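Alanine dehydrogenase/pyridine nucleotide transhydrogenase (Mycobacterium smegmatis str. MC2 155, PDB 3P2Y) probably transfers hydride between NADH and NADP as the alpha 1 subunit of a proton-pumping nicotinamide nucleotide transhydrogenase. Local coordinates at residues S186-G191 / D267-T272. Residues are numbered along the deposited sequence; the frame is centred on the assembly and turned at random.
Sequences SALVLG and DIVITT
Strands 186-190 and 268-271 run parallel, their axes 4.7 Å apart at closest and inclined by 14°, with Leu-188 N to Ile-268 O, Ile-270 N to Leu-188 O and Leu-190 N to Ile-270 O bonding back and forth until Thr-272 N closes the ladder on Leu-190 O. At the start, Ser-186 O accepts from both Asp-267 N and Ile-268 N. With CG beside its own backbone N (chi1 -55°), Asp-267 brings the anti lone pair of OD2 to Ser-186 N (2.8 Å, 172° at the hydrogen), while OD1 forms a salt bridge with Arg-170. Beta-branched Val-189, Ile-268 and Ile-270 suit the extended backbone of one face, where small Ala-187 lets helix 194-206 pack close. On the opposite face, Leu-190 CD1 lies 4.1 Å from both Val-269 CG1 and Thr-271 CG2, and helix 249-263 packs on Leu-188, Leu-190 and Val-269. The Thr-271 methyl joins this cluster while its hydroxyl is hydrogen-bonded to Asn-308 OD1. Beyond the strands, Thr-272 OG1 donates to Gly-191 O from above the carbonyl plane (2.6 Å), and glycine suits the positive phi there. Adjacent first and fourth strands in a 3-2-1-4-5 order are characteristic of a Rossmann-type dinucleotide-binding domain, whose GxGxxG turn Gly-191 probably opens.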
ATOM      1  N   SER A 186      -7.059  -7.300 -13.035  1.00 10.53           N
ATOM      2  CA  SER A 186      -7.996  -8.339 -12.619  0.50 10.93           C
ATOM      3  C   SER A 186      -7.465  -8.964 -11.331  1.00 10.94           C
ATOM      4  O   SER A 186      -6.298  -9.322 -11.258  1.00 10.02           O
ATOM      5  CB  SER A 186      -8.177  -9.396 -13.699  0.50 12.14           C
ATOM      6  OG  SER A 186      -8.821  -8.842 -14.838  0.50 12.38           O
ATOM      7  N   ALA A 187      -8.329  -9.062 -10.326  1.00  9.39           N
ATOM      8  CA  ALA A 187      -7.959  -9.646  -9.034  1.00  8.58           C
ATOM      9  C   ALA A 187      -8.799 -10.889  -8.772  1.00  8.44           C
ATOM     10  O   ALA A 187     -10.016 -10.889  -8.985  1.00  8.34           O
ATOM     11  CB  ALA A 187      -8.170  -8.630  -7.907  1.00  8.71           C
ATOM     12  N   LEU A 188      -8.115 -11.938  -8.323  1.00  8.15           N
ATOM     13  CA  LEU A 188      -8.755 -13.212  -7.941  1.00  8.06           C
ATOM     14  C   LEU A 188      -8.501 -13.484  -6.467  1.00  8.22           C
ATOM     15  O   LEU A 188      -7.355 -13.376  -5.997  1.00  8.48           O
ATOM     16  CB  LEU A 188      -8.133 -14.360  -8.762  1.00  8.10           C
ATOM     17  CG  LEU A 188      -8.508 -15.801  -8.365  1.00  7.65           C
ATOM     18  CD1 LEU A 188      -9.997 -16.057  -8.675  1.00  8.99           C
ATOM     19  CD2 LEU A 188      -7.656 -16.759  -9.197  1.00 10.91           C
ATOM     20  N   VAL A 189      -9.565 -13.815  -5.730  1.00  7.46           N
ATOM     21  CA  VAL A 189      -9.401 -14.167  -4.317  1.00  8.33           C
ATOM     22  C   VAL A 189      -9.767 -15.635  -4.176  1.00  8.89           C
ATOM     23  O   VAL A 189     -10.851 -16.058  -4.605  1.00  8.70           O
ATOM     24  CB  VAL A 189     -10.287 -13.275  -3.423  1.00  6.01           C
ATOM     25  CG1 VAL A 189     -10.179 -13.685  -1.935  1.00  7.78           C
ATOM     26  CG2 VAL A 189      -9.827 -11.793  -3.590  1.00  7.83           C
ATOM     27  N   LEU A 190      -8.853 -16.396  -3.577  1.00  8.89           N
ATOM     28  CA  LEU A 190      -9.044 -17.839  -3.379  1.00  9.50           C
ATOM     29  C   LEU A 190      -9.236 -18.083  -1.893  1.00  9.51           C
ATOM     30  O   LEU A 190      -8.322 -17.822  -1.077  1.00  9.95           O
ATOM     31  CB  LEU A 190      -7.813 -18.595  -3.914  1.00 10.10           C
ATOM     32  CG  LEU A 190      -7.540 -18.448  -5.417  1.00 11.46           C
ATOM     33  CD1 LEU A 190      -6.241 -19.247  -5.761  1.00 14.36           C
ATOM     34  CD2 LEU A 190      -8.758 -18.925  -6.291  1.00 11.43           C
ATOM     35  N   GLY A 191     -10.441 -18.529  -1.538  1.00  8.93           N
ATOM     36  CA  GLY A 191     -10.847 -18.673  -0.127  1.00  9.34           C
ATOM     37  C   GLY A 191     -11.603 -17.411   0.225  1.00  9.55           C
ATOM     38  O   GLY A 191     -10.996 -16.342   0.349  1.00 10.54           O
ATOM     39  N   ASP A 267      -3.887 -10.443 -12.517  1.00  9.30           N
ATOM     40  CA  ASP A 267      -2.759  -9.577 -12.144  1.00  9.00           C
ATOM     41  C   ASP A 267      -2.446  -9.635 -10.662  1.00  8.63           C
ATOM     42  O   ASP A 267      -1.302  -9.428 -10.257  1.00  9.38           O
ATOM     43  CB  ASP A 267      -3.066  -8.118 -12.577  1.00  8.44           C
ATOM     44  CG  ASP A 267      -3.405  -8.035 -14.049  1.00 10.95           C
ATOM     45  OD1 ASP A 267      -2.466  -8.226 -14.871  1.00 10.84           O
ATOM     46  OD2 ASP A 267      -4.604  -7.797 -14.390  1.00 10.72           O
ATOM     47  N   ILE A 268      -3.477  -9.873  -9.843  1.00  8.72           N
ATOM     48  CA  ILE A 268      -3.305  -9.943  -8.395  1.00  8.86           C
ATOM     49  C   ILE A 268      -4.090 -11.156  -7.954  1.00  9.47           C
ATOM     50  O   ILE A 268      -5.258 -11.271  -8.305  1.00 10.46           O
ATOM     51  CB  ILE A 268      -3.833  -8.667  -7.669  1.00  8.87           C
ATOM     52  CG1 ILE A 268      -3.001  -7.441  -8.107  1.00 10.75           C
ATOM     53  CG2 ILE A 268      -3.688  -8.845  -6.128  1.00  9.73           C
ATOM     54  CD1 ILE A 268      -3.497  -6.074  -7.596  1.00 10.32           C
ATOM     55  N   VAL A 269      -3.455 -12.053  -7.180  1.00  8.93           N
ATOM     56  CA  VAL A 269      -4.144 -13.221  -6.646  1.00  9.37           C
ATOM     57  C   VAL A 269      -3.921 -13.209  -5.137  1.00  9.35           C
ATOM     58  O   VAL A 269      -2.755 -13.157  -4.662  1.00 10.78           O
ATOM     59  CB  VAL A 269      -3.593 -14.557  -7.251  1.00 10.16           C
ATOM     60  CG1 VAL A 269      -4.255 -15.774  -6.552  1.00 10.95           C
ATOM     61  CG2 VAL A 269      -3.809 -14.591  -8.771  1.00  9.94           C
ATOM     62  N   ILE A 270      -5.023 -13.236  -4.380  1.00  8.69           N
ATOM     63  CA  ILE A 270      -4.943 -13.209  -2.922  0.70  8.76           C
ATOM     64  C   ILE A 270      -5.477 -14.543  -2.434  1.00  9.60           C
ATOM     65  O   ILE A 270      -6.584 -14.947  -2.808  1.00  9.51           O
ATOM     66  CB  ILE A 270      -5.775 -12.035  -2.347  0.70  9.42           C
ATOM     67  CG1 ILE A 270      -5.247 -10.709  -2.919  0.70 10.91           C
ATOM     68  CG2 ILE A 270      -5.743 -12.049  -0.810  0.70  8.88           C
ATOM     69  CD1 ILE A 270      -6.044  -9.484  -2.573  0.70 11.84           C
ATOM     70  N   THR A 271      -4.682 -15.238  -1.615  1.00  9.23           N
ATOM     71  CA  THR A 271      -5.101 -16.561  -1.128  1.00 10.36           C
ATOM     72  C   THR A 271      -5.287 -16.510   0.384  1.00 10.93           C
ATOM     73  O   THR A 271      -4.458 -15.930   1.100  1.00 11.06           O
ATOM     74  CB  THR A 271      -4.084 -17.675  -1.521  1.00 10.74           C
ATOM     75  OG1 THR A 271      -2.873 -17.512  -0.772  1.00  9.83           O
ATOM     76  CG2 THR A 271      -3.738 -17.577  -3.020  1.00 13.11           C
ATOM     77  N   THR A 272      -6.366 -17.112   0.886  1.00 10.64           N
ATOM     78  CA  THR A 272      -6.705 -16.893   2.305  1.00 10.70           C
ATOM     79  C   THR A 272      -7.085 -18.182   3.025  1.00 12.54           C
ATOM     80  O   THR A 272      -7.410 -18.141   4.209  1.00 12.01           O
ATOM     81  CB  THR A 272      -7.899 -15.897   2.508  1.00 10.12           C
ATOM     82  OG1 THR A 272      -9.142 -16.560   2.194  1.00 12.85           O
ATOM     83  CG2 THR A 272      -7.770 -14.622   1.651  1.00  9.32           C
TER